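Local coordinates for protein uronate isomerase (Bacillus halodurans C-125, PDB 3HK5) that probably interconverts hexuronates and their keto forms, such as glucuronate and fructuronate, at a zinc-bearing active site as a member of the amidohydrolase superfamily, at residues A[44-49]-A[73-78]; A[254-259]-A[295-300]; A[322-327]-A[350-355]. All coordinates share one frame; numbering follows the deposited sequence.

How the contacts relate
Each contact includes a residue that touches the D-arabinaric acid bound in the active site. Contact 1 is an outlying helical contact whose centre lies about 31 Å from that of contact 2, on the opposite side of the chain's centre; their nearest atoms stay about 11 Å apart. It reaches the ligand through His49 alone, and His49 also packs on Trp326 of contact 3, the two sharing the carbonate. Contacts 2 and 3 have centres about 12 Å apart and are directly joined: Thr299 OG1 lies 2.7 Å from Phe322 O, and Met258 packs on Trp325. Contact 3 supplies Asp355 to the zinc ion, which the ligand also binds.

Contact 1: residues A[44-49]-A[73-78]; sequences ELLTYH and EQADLI. With RAT (D-arabinaric acid), chain C; CO3 (carbonate ion), chain D.
Leu46 and Thr47 meet Gln74, Ala75 and Ile78 through van der Waals contacts, and no hydrogen bond crosses between the two segments. Leu46 CB lies 4.1 Å from Ala75 CB, while its CD1 rests beside the carbonyl oxygen of Ala75. The other methyl, Leu46 CD2, is 4.4 Å from Ile78 CG2. Thr47 contributes its methyl: with OG1 between the backbone N and the carbonyl carbon (chi1 55°), CG2 falls anti to the carbonyl carbon and meets the base of the Gln74 side chain, Thr47 CG2 to Gln74 CB 3.7 Å. Ile78 CD1 comes very close to Leu46 O, a spacing too short to be trusted in detail.

The arrangement docks the C-terminal end of helix 42-46 on the flank of helix 71-84. Thr47 is the first residue to leave the helical path, and Tyr48 is the N-cap of helix 49-55, so the contact takes in the end of one helix and the start of the turn into the next.

Polar ends look elsewhere: Thr47 OG1 bonds to Asp43 O and Lys71 NZ, and Gln74 NE2 to Phe66 O. Beyond the turn, His49 meets two anions at its ring edge. His49 ND1 donates to O2 of the carbonate at 2.9 Å, and NE2 to O5A of D-arabinaric acid at 3.0 Å, with the ligand's O4 a second hydrogen-bond partner of NE2. Arg314 and Lys315 of the second subunit also hold the carbonate.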
loop_
_atom_site.group_PDB
_atom_site.type_symbol
_atom_site.label_atom_id
_atom_site.label_comp_id
_atom_site.label_asym_id
_atom_site.label_seq_id
_atom_site.Cartn_x
_atom_site.Cartn_y
_atom_site.Cartn_z
ATOM N N GLU A 44 12.650 44.431 11.132
ATOM C CA GLU A 44 12.944 43.072 10.691
ATOM C C GLU A 44 12.365 42.093 11.699
ATOM O O GLU A 44 11.805 41.069 11.324
ATOM C CB GLU A 44 14.456 42.839 10.584
ATOM C CG GLU A 44 15.154 43.615 9.473
ATOM C CD GLU A 44 14.551 43.360 8.102
ATOM O OE1 GLU A 44 14.164 42.208 7.817
ATOM O OE2 GLU A 44 14.477 44.309 7.294
ATOM N N LEU A 45 12.510 42.413 12.982
ATOM C CA LEU A 45 11.989 41.554 14.038
ATOM C C LEU A 45 10.485 41.372 13.893
ATOM O O LEU A 45 9.975 40.269 14.054
ATOM C CB LEU A 45 12.274 42.144 15.422
ATOM C CG LEU A 45 13.677 42.053 16.025
ATOM C CD1 LEU A 45 13.650 42.670 17.438
ATOM C CD2 LEU A 45 14.121 40.597 16.108
ATOM N N LEU A 46 9.782 42.457 13.588
ATOM C CA LEU A 46 8.335 42.398 13.459
ATOM C C LEU A 46 7.861 41.746 12.170
ATOM O O LEU A 46 6.757 41.215 12.116
ATOM C CB LEU A 46 7.736 43.800 13.592
ATOM C CG LEU A 46 7.767 44.391 15.009
ATOM C CD1 LEU A 46 7.395 45.878 14.964
ATOM C CD2 LEU A 46 6.802 43.613 15.917
ATOM N N THR A 47 8.692 41.766 11.135
ATOM C CA THR A 47 8.298 41.162 9.873
ATOM C C THR A 47 8.822 39.740 9.718
ATOM O O THR A 47 8.771 39.169 8.633
ATOM C CB THR A 47 8.723 42.039 8.675
ATOM O OG1 THR A 47 10.124 42.301 8.735
ATOM C CG2 THR A 47 7.972 43.366 8.708
ATOM N N TYR A 48 9.336 39.189 10.816
ATOM C CA TYR A 48 9.816 37.800 10.879
ATOM C C TYR A 48 8.625 36.987 10.356
ATOM O O TYR A 48 7.488 37.283 10.710
ATOM C CB TYR A 48 10.105 37.482 12.348
ATOM C CG TYR A 48 10.567 36.086 12.712
ATOM C CD1 TYR A 48 11.463 35.381 11.905
ATOM C CD2 TYR A 48 10.200 35.522 13.949
ATOM C CE1 TYR A 48 11.991 34.155 12.323
ATOM C CE2 TYR A 48 10.722 34.301 14.374
ATOM C CZ TYR A 48 11.621 33.621 13.561
ATOM O OH TYR A 48 12.165 32.423 14.000
ATOM N N HIS A 49 8.860 35.974 9.525
ATOM C CA HIS A 49 7.727 35.244 8.970
ATOM C C HIS A 49 6.820 34.576 9.991
ATOM O O HIS A 49 5.643 34.354 9.718
ATOM C CB HIS A 49 8.190 34.258 7.868
ATOM C CG HIS A 49 8.828 32.998 8.371
ATOM N ND1 HIS A 49 8.097 31.919 8.819
ATOM C CD2 HIS A 49 10.127 32.616 8.416
ATOM C CE1 HIS A 49 8.915 30.924 9.113
ATOM N NE2 HIS A 49 10.154 31.320 8.877
ATOM N N GLU A 73 5.612 49.704 6.832
ATOM C CA GLU A 73 4.168 49.542 6.925
ATOM C C GLU A 73 3.793 48.146 7.418
ATOM O O GLU A 73 2.865 47.994 8.200
ATOM C CB GLU A 73 3.525 49.835 5.564
ATOM C CG GLU A 73 3.907 51.214 5.024
ATOM C CD GLU A 73 3.377 51.485 3.622
ATOM O OE1 GLU A 73 3.554 50.622 2.735
ATOM O OE2 GLU A 73 2.791 52.571 3.411
ATOM N N GLN A 74 4.519 47.130 6.968
ATOM C CA GLN A 74 4.240 45.765 7.404
ATOM C C GLN A 74 4.440 45.694 8.913
ATOM O O GLN A 74 3.610 45.150 9.636
ATOM C CB GLN A 74 5.180 44.779 6.712
ATOM C CG GLN A 74 5.060 44.783 5.205
ATOM C CD GLN A 74 5.962 43.770 4.540
ATOM O OE1 GLN A 74 7.102 43.579 4.950
ATOM N NE2 GLN A 74 5.460 43.126 3.492
ATOM N N ALA A 75 5.541 46.276 9.376
ATOM C CA ALA A 75 5.872 46.291 10.791
ATOM C C ALA A 75 4.814 47.030 11.598
ATOM O O ALA A 75 4.447 46.590 12.687
ATOM C CB ALA A 75 7.245 46.929 11.000
ATOM N N ASP A 76 4.323 48.150 11.067
ATOM C CA ASP A 76 3.291 48.924 11.753
ATOM C C ASP A 76 2.008 48.109 11.867
ATOM O O ASP A 76 1.354 48.124 12.904
ATOM C CB ASP A 76 2.971 50.219 10.998
ATOM C CG ASP A 76 4.083 51.252 11.093
ATOM O OD1 ASP A 76 4.603 51.493 12.206
ATOM O OD2 ASP A 76 4.423 51.834 10.046
ATOM N N LEU A 77 1.647 47.416 10.790
ATOM C CA LEU A 77 0.439 46.593 10.776
ATOM C C LEU A 77 0.536 45.469 11.810
ATOM O O LEU A 77 -0.378 45.265 12.599
ATOM C CB LEU A 77 0.217 45.987 9.382
ATOM C CG LEU A 77 -1.007 45.068 9.268
ATOM C CD1 LEU A 77 -2.271 45.893 9.484
ATOM C CD2 LEU A 77 -1.032 44.389 7.913
ATOM N N ILE A 78 1.654 44.754 11.803
ATOM C CA ILE A 78 1.866 43.649 12.734
ATOM C C ILE A 78 1.880 44.119 14.189
ATOM O O ILE A 78 1.358 43.439 15.077
ATOM C CB ILE A 78 3.169 42.899 12.385
ATOM C CG1 ILE A 78 2.969 42.157 11.058
ATOM C CG2 ILE A 78 3.550 41.927 13.504
ATOM C CD1 ILE A 78 4.160 41.360 10.587
HETATM O O1A RAT C . 14.882 24.826 6.911
HETATM C C1 RAT C . 15.278 25.503 7.895
HETATM O O1B RAT C . 16.469 25.652 8.245
HETATM C C2 RAT C . 14.209 26.201 8.737
HETATM O O2 RAT C . 14.760 26.497 10.038
HETATM C C3 RAT C . 13.714 27.500 8.060
HETATM O O3 RAT C . 14.750 28.494 8.090
HETATM C C4 RAT C . 12.435 28.092 8.724
HETATM O O4 RAT C . 11.789 29.007 7.837
HETATM C C5 RAT C . 12.729 28.837 10.047
HETATM O O5A RAT C . 12.633 30.079 10.058
HETATM O O5B RAT C . 13.048 28.125 11.043
HETATM C C CO3 D . 5.480 29.812 10.310
HETATM O O1 CO3 D . 4.313 29.390 10.726
HETATM O O2 CO3 D . 5.746 31.092 10.320
HETATM O O3 CO3 D . 6.402 28.953 9.940
#

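Contact 2: residues A[254-259]-A[295-300]; sequences PFAMMI and KFLVTM. With RAT (D-arabinaric acid), chain C.
From Phe255 to Ile259 and from Phe296 to Met300 the chain forms two neighbouring parallel strands, their axes 4.5 Å apart and 14° from one another. Five backbone hydrogen bonds join them, starting with Phe255 N to Lys295 O at 2.8 Å and ending with Ile259 N to Thr299 O.

On the face carrying the phenylalanines, Phe255 and Phe296 meet obliquely: Phe296 CE1 comes to the edge of the Phe255 ring, 3.8 Å from Phe255 CD2. Met257 bends at its last torsion (chi3 -72°), which brings its methyl against two partners of the other strand, with Met257 CE 3.8 Å from Phe296 CD1 and 3.9 Å from Val298 CG2. The CG of Met257 also lies over one face of the Phe255 ring. Farther along, Ile259 and Met300 run side by side, Ile259 CG2 to Met300 CE 3.9 Å. Leu287 of helix 282-290 covers Met257 and Phe296, and Leu244 and Leu245 of helix 235-250 cover the two phenylalanine rings.

The other face carries Ala256, Leu297, Met258 and Thr299. Ala256 meets Leu297 CB to CB, Pro254 lies alongside Leu297 with Pro254 CG 4.2 Å from Leu297 CD1, and the base of Met258 rests on the methyl of Thr299, whose OG1 is bonded to Phe322 O. The thioether of Met258 then leads off toward the ligand, its CE ending beside O1B of D-arabinaric acid. With an alanine in place of Met258 the thioether would be gone, and a gap would probably open beside the ligand carboxylate, with His26 losing a neighbour.

Such parallel pairing, with helices outside and ligand-facing residues inside, is characteristic of the (β/α)8 barrel, here the distorted form of the amidohydrolase superfamily.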
loop_
_atom_site.group_PDB
_atom_site.type_symbol
_atom_site.label_atom_id
_atom_site.label_comp_id
_atom_site.label_asym_id
_atom_site.label_seq_id
_atom_site.Cartn_x
_atom_site.Cartn_y
_atom_site.Cartn_z
ATOM N N PRO A 254 30.397 16.217 9.870
ATOM C CA PRO A 254 29.097 15.601 10.132
ATOM C C PRO A 254 28.015 16.051 9.150
ATOM O O PRO A 254 28.118 17.110 8.520
ATOM C CB PRO A 254 28.793 16.022 11.572
ATOM C CG PRO A 254 29.492 17.315 11.708
ATOM C CD PRO A 254 30.798 17.098 10.982
ATOM N N PHE A 255 26.983 15.223 9.032
ATOM C CA PHE A 255 25.847 15.488 8.153
ATOM C C PHE A 255 24.634 15.839 9.017
ATOM O O PHE A 255 24.189 15.037 9.841
ATOM C CB PHE A 255 25.574 14.239 7.304
ATOM C CG PHE A 255 24.442 14.384 6.321
ATOM C CD1 PHE A 255 24.184 15.599 5.691
ATOM C CD2 PHE A 255 23.683 13.272 5.961
ATOM C CE1 PHE A 255 23.187 15.699 4.714
ATOM C CE2 PHE A 255 22.690 13.361 4.989
ATOM C CZ PHE A 255 22.442 14.578 4.363
ATOM N N ALA A 256 24.109 17.043 8.835
ATOM C CA ALA A 256 22.949 17.483 9.597
ATOM C C ALA A 256 21.685 17.308 8.773
ATOM O O ALA A 256 21.609 17.766 7.637
ATOM C CB ALA A 256 23.104 18.943 10.001
ATOM N N MET A 257 20.694 16.638 9.357
ATOM C CA MET A 257 19.424 16.406 8.696
ATOM C C MET A 257 18.313 17.018 9.551
ATOM O O MET A 257 18.165 16.674 10.717
ATOM C CB MET A 257 19.182 14.895 8.517
ATOM C CG MET A 257 20.236 14.170 7.662
ATOM S SD MET A 257 19.861 12.420 7.335
ATOM C CE MET A 257 20.161 11.746 8.936
ATOM N N MET A 258 17.556 17.944 8.969
ATOM C CA MET A 258 16.446 18.595 9.660
ATOM C C MET A 258 15.215 18.029 8.946
ATOM O O MET A 258 14.814 18.490 7.873
ATOM C CB MET A 258 16.564 20.122 9.524
ATOM C CG MET A 258 17.980 20.655 9.887
ATOM S SD MET A 258 18.117 22.437 10.224
ATOM C CE MET A 258 17.933 23.049 8.736
ATOM N N ILE A 259 14.637 17.006 9.566
ATOM C CA ILE A 259 13.523 16.249 9.006
ATOM C C ILE A 259 12.111 16.591 9.469
ATOM O O ILE A 259 11.882 16.892 10.645
ATOM C CB ILE A 259 13.769 14.739 9.273
ATOM C CG1 ILE A 259 15.160 14.347 8.761
ATOM C CG2 ILE A 259 12.667 13.881 8.630
ATOM C CD1 ILE A 259 15.653 13.006 9.295
ATOM N N LYS A 295 29.172 10.870 10.881
ATOM C CA LYS A 295 28.545 11.519 12.020
ATOM C C LYS A 295 27.278 12.221 11.552
ATOM O O LYS A 295 27.252 12.844 10.490
ATOM C CB LYS A 295 29.506 12.527 12.660
ATOM C CG LYS A 295 30.676 11.876 13.382
ATOM C CD LYS A 295 31.644 12.912 13.939
ATOM C CE LYS A 295 32.334 13.692 12.814
ATOM N NZ LYS A 295 33.364 14.651 13.315
ATOM N N PHE A 296 26.230 12.121 12.355
ATOM C CA PHE A 296 24.953 12.719 12.007
ATOM C C PHE A 296 24.361 13.610 13.090
ATOM O O PHE A 296 24.217 13.195 14.240
ATOM C CB PHE A 296 23.942 11.615 11.696
ATOM C CG PHE A 296 24.326 10.740 10.544
ATOM C CD1 PHE A 296 23.895 11.035 9.258
ATOM C CD2 PHE A 296 25.095 9.594 10.752
ATOM C CE1 PHE A 296 24.218 10.198 8.183
ATOM C CE2 PHE A 296 25.427 8.746 9.690
ATOM C CZ PHE A 296 24.987 9.048 8.404
ATOM N N LEU A 297 24.016 14.833 12.707
ATOM C CA LEU A 297 23.369 15.781 13.601
ATOM C C LEU A 297 21.920 15.755 13.148
ATOM O O LEU A 297 21.637 15.993 11.976
ATOM C CB LEU A 297 23.938 17.179 13.409
ATOM C CG LEU A 297 25.265 17.460 14.112
ATOM C CD1 LEU A 297 25.958 18.658 13.455
ATOM C CD2 LEU A 297 24.996 17.733 15.605
ATOM N N VAL A 298 20.997 15.463 14.053
ATOM C CA VAL A 298 19.596 15.405 13.663
ATOM C C VAL A 298 18.629 16.161 14.559
ATOM O O VAL A 298 18.786 16.191 15.786
ATOM C CB VAL A 298 19.093 13.941 13.593
ATOM C CG1 VAL A 298 17.599 13.910 13.310
ATOM C CG2 VAL A 298 19.833 13.182 12.517
ATOM N N THR A 299 17.640 16.789 13.923
ATOM C CA THR A 299 16.566 17.484 14.628
ATOM C C THR A 299 15.321 17.226 13.777
ATOM O O THR A 299 15.389 17.212 12.538
ATOM C CB THR A 299 16.814 19.002 14.760
ATOM O OG1 THR A 299 15.976 19.520 15.805
ATOM C CG2 THR A 299 16.485 19.729 13.457
ATOM N N MET A 300 14.188 16.993 14.431
ATOM C CA MET A 300 12.964 16.712 13.691
ATOM C C MET A 300 11.858 17.705 14.028
ATOM O O MET A 300 11.795 18.244 15.135
ATOM C CB MET A 300 12.547 15.255 13.943
ATOM C CG MET A 300 13.627 14.260 13.466
ATOM S SD MET A 300 13.235 12.519 13.686
ATOM C CE MET A 300 12.323 12.260 12.160
HETATM O O1A RAT C . 14.882 24.826 6.911
HETATM C C1 RAT C . 15.278 25.503 7.895
HETATM O O1B RAT C . 16.469 25.652 8.245
HETATM C C2 RAT C . 14.209 26.201 8.737
HETATM O O2 RAT C . 14.760 26.497 10.038
HETATM C C3 RAT C . 13.714 27.500 8.060
HETATM O O3 RAT C . 14.750 28.494 8.090
HETATM C C4 RAT C . 12.435 28.092 8.724
HETATM O O4 RAT C . 11.789 29.007 7.837
HETATM C C5 RAT C . 12.729 28.837 10.047
HETATM O O5A RAT C . 12.633 30.079 10.058
HETATM O O5B RAT C . 13.048 28.125 11.043
#

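Contact 3: residues A[322-327]-A[350-355]. With ZN (zinc ion), chain E; RAT (D-arabinaric acid), chain C; CO3 (carbonate ion), chain D.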
loop_
_atom_site.group_PDB
_atom_site.type_symbol
_atom_site.label_atom_id
_atom_site.label_comp_id
_atom_site.label_asym_id
_atom_site.label_seq_id
_atom_site.Cartn_x
_atom_site.Cartn_y
_atom_site.Cartn_z
ATOM N N PHE A 322 19.865 17.582 18.346
ATOM C CA PHE A 322 19.987 18.990 18.672
ATOM C C PHE A 322 18.710 19.802 18.503
ATOM O O PHE A 322 17.865 19.498 17.664
ATOM C CB PHE A 322 21.112 19.629 17.841
ATOM C CG PHE A 322 20.742 19.915 16.404
ATOM C CD1 PHE A 322 20.213 21.151 16.041
ATOM C CD2 PHE A 322 20.928 18.949 15.416
ATOM C CE1 PHE A 322 19.872 21.428 14.709
ATOM C CE2 PHE A 322 20.592 19.207 14.084
ATOM C CZ PHE A 322 20.062 20.449 13.728
ATOM N N GLY A 323 18.603 20.830 19.341
ATOM C CA GLY A 323 17.515 21.782 19.319
ATOM C C GLY A 323 16.059 21.381 19.334
ATOM O O GLY A 323 15.692 20.209 19.265
ATOM N N CYS A 324 15.233 22.414 19.465
ATOM C CA CYS A 324 13.786 22.303 19.463
ATOM C C CYS A 324 13.466 23.186 18.272
ATOM O O CYS A 324 13.302 24.402 18.379
ATOM C CB CYS A 324 13.224 22.856 20.766
ATOM S SG CYS A 324 13.844 21.920 22.198
ATOM N N TRP A 325 13.411 22.531 17.126
ATOM C CA TRP A 325 13.228 23.171 15.839
ATOM C C TRP A 325 11.887 23.735 15.396
ATOM O O TRP A 325 10.866 23.038 15.414
ATOM C CB TRP A 325 13.728 22.194 14.772
ATOM C CG TRP A 325 13.777 22.726 13.383
ATOM C CD1 TRP A 325 14.157 23.973 12.991
ATOM C CD2 TRP A 325 13.537 21.982 12.185
ATOM N NE1 TRP A 325 14.178 24.055 11.614
ATOM C CE2 TRP A 325 13.801 22.846 11.096
ATOM C CE3 TRP A 325 13.126 20.664 11.925
ATOM C CZ2 TRP A 325 13.669 22.437 9.766
ATOM C CZ3 TRP A 325 12.994 20.260 10.607
ATOM C CH2 TRP A 325 13.265 21.147 9.541
ATOM N N TRP A 326 11.914 25.014 15.015
ATOM C CA TRP A 326 10.759 25.698 14.436
ATOM C C TRP A 326 9.445 25.603 15.230
ATOM O O TRP A 326 9.231 26.331 16.206
ATOM C CB TRP A 326 10.576 25.104 13.037
ATOM C CG TRP A 326 9.940 25.942 11.981
ATOM C CD1 TRP A 326 9.050 26.972 12.142
ATOM C CD2 TRP A 326 10.053 25.727 10.573
ATOM N NE1 TRP A 326 8.596 27.402 10.912
ATOM C CE2 TRP A 326 9.198 26.654 9.933
ATOM C CE3 TRP A 326 10.794 24.830 9.785
ATOM C CZ2 TRP A 326 9.064 26.712 8.542
ATOM C CZ3 TRP A 326 10.658 24.887 8.398
ATOM C CH2 TRP A 326 9.796 25.825 7.795
ATOM N N PHE A 327 8.555 24.716 14.789
ATOM C CA PHE A 327 7.270 24.535 15.461
ATOM C C PHE A 327 7.426 23.846 16.818
ATOM O O PHE A 327 6.477 23.784 17.594
ATOM C CB PHE A 327 6.306 23.746 14.564
ATOM C CG PHE A 327 6.083 24.383 13.214
ATOM C CD1 PHE A 327 5.693 25.721 13.114
ATOM C CD2 PHE A 327 6.307 23.661 12.043
ATOM C CE1 PHE A 327 5.535 26.336 11.857
ATOM C CE2 PHE A 327 6.151 24.266 10.783
ATOM C CZ PHE A 327 5.766 25.606 10.695
ATOM N N ILE A 350 22.513 18.249 22.410
ATOM C CA ILE A 350 22.588 19.706 22.300
ATOM C C ILE A 350 21.145 20.164 22.408
ATOM O O ILE A 350 20.380 20.070 21.449
ATOM C CB ILE A 350 23.181 20.122 20.936
ATOM C CG1 ILE A 350 24.588 19.538 20.796
ATOM C CG2 ILE A 350 23.187 21.645 20.803
ATOM C CD1 ILE A 350 25.182 19.691 19.407
ATOM N N PRO A 351 20.757 20.673 23.584
ATOM C CA PRO A 351 19.388 21.130 23.827
ATOM C C PRO A 351 18.758 22.177 22.912
ATOM O O PRO A 351 17.558 22.106 22.626
ATOM C CB PRO A 351 19.424 21.578 25.293
ATOM C CG PRO A 351 20.867 21.970 25.502
ATOM C CD PRO A 351 21.606 20.890 24.768
ATOM N N GLN A 352 19.543 23.124 22.416
ATOM C CA GLN A 352 18.933 24.156 21.610
ATOM C C GLN A 352 19.838 24.905 20.631
ATOM O O GLN A 352 21.067 24.872 20.738
ATOM C CB GLN A 352 18.272 25.160 22.566
ATOM C CG GLN A 352 17.469 26.247 21.905
ATOM C CD GLN A 352 16.229 25.711 21.218
ATOM O OE1 GLN A 352 16.309 24.807 20.381
ATOM N NE2 GLN A 352 15.074 26.269 21.565
ATOM N N HIS A 353 19.185 25.550 19.663
ATOM C CA HIS A 353 19.811 26.402 18.661
ATOM C C HIS A 353 18.738 27.479 18.448
ATOM O O HIS A 353 17.572 27.234 18.741
ATOM C CB HIS A 353 20.107 25.642 17.352
ATOM C CG HIS A 353 18.888 25.250 16.574
ATOM N ND1 HIS A 353 18.259 24.033 16.737
ATOM C CD2 HIS A 353 18.197 25.908 15.613
ATOM C CE1 HIS A 353 17.232 23.958 15.907
ATOM N NE2 HIS A 353 17.173 25.082 15.212
ATOM N N SER A 354 19.111 28.657 17.956
ATOM C CA SER A 354 18.127 29.732 17.781
ATOM C C SER A 354 17.397 29.773 16.449
ATOM O O SER A 354 16.232 30.169 16.399
ATOM C CB SER A 354 18.778 31.097 17.988
ATOM O OG SER A 354 19.630 31.412 16.899
ATOM N N ASP A 355 18.088 29.390 15.378
ATOM C CA ASP A 355 17.518 29.422 14.041
ATOM C C ASP A 355 17.218 30.881 13.707
ATOM O O ASP A 355 16.361 31.175 12.876
ATOM C CB ASP A 355 16.216 28.614 13.995
ATOM C CG ASP A 355 16.182 27.637 12.836
ATOM O OD1 ASP A 355 16.492 28.053 11.702
ATOM O OD2 ASP A 355 15.847 26.453 13.060
HETATM ZN ZN ZN E . 16.842 26.944 10.076
HETATM O O1A RAT C . 14.882 24.826 6.911
HETATM C C1 RAT C . 15.278 25.503 7.895
HETATM O O1B RAT C . 16.469 25.652 8.245
HETATM C C2 RAT C . 14.209 26.201 8.737
HETATM O O2 RAT C . 14.760 26.497 10.038
HETATM C C3 RAT C . 13.714 27.500 8.060
HETATM O O3 RAT C . 14.750 28.494 8.090
HETATM C C4 RAT C . 12.435 28.092 8.724
HETATM O O4 RAT C . 11.789 29.007 7.837
HETATM C C5 RAT C . 12.729 28.837 10.047
HETATM O O5A RAT C . 12.633 30.079 10.058
HETATM O O5B RAT C . 13.048 28.125 11.043
HETATM C C CO3 D . 5.480 29.812 10.310
HETATM O O1 CO3 D . 4.313 29.390 10.726
HETATM O O2 CO3 D . 5.746 31.092 10.320
HETATM O O3 CO3 D . 6.402 28.953 9.940
HETATM O O HOH W 1 15.323 26.160 17.791
HETATM O O HOH W 2 14.016 26.601 15.193
#
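Gly323 and Cys324 are tied to the 350-355 segment by two hydrogen bonds: Gly323 N donates to Ile350 O at 2.9 Å, and Cys324 N to Gln352 OE1 at 2.8 Å. A bent chain (chi2 67°) turns the Gln352 amide back, and its OE1 also accepts from His353 N, the two donors arriving from opposite faces of the amide plane. His353 NE2 donates to Asp355 OD2 at 2.9 Å, from above the carboxylate plane. Water 1 bridges Cys324 O and His353 O over the centre of one face of the imidazole ring of His353; water 2 links Trp326 N to Asp355 OD2. Gly323 has positive phi, and a side chain there would run into His353 ND1.

Among the rings, Phe322 meets His353 obliquely, planes at 58°, with His353 ND1 at the phenyl edge, 3.6 Å from Phe322 CD1. Trp325 is likewise oblique to His353.

Asp355 OD1 binds zinc at 2.0 Å, alongside His26 and His28, while O2 and O1B of D-arabinaric acid bind it too. Trp325 NE1 donates almost straight (175°) to that O2. Trp325 CD1 comes within 3.0 Å of Asp355 OD2, a close contact and not a hydrogen bond. Trp326 lays a face over C4 of the ligand.

The two loops flank helix 331-345, which Cys324 and Gln352 touch; Phe322 follows strand 319-321, and helix 361-386 covers Pro351, Gln352 and Ser354.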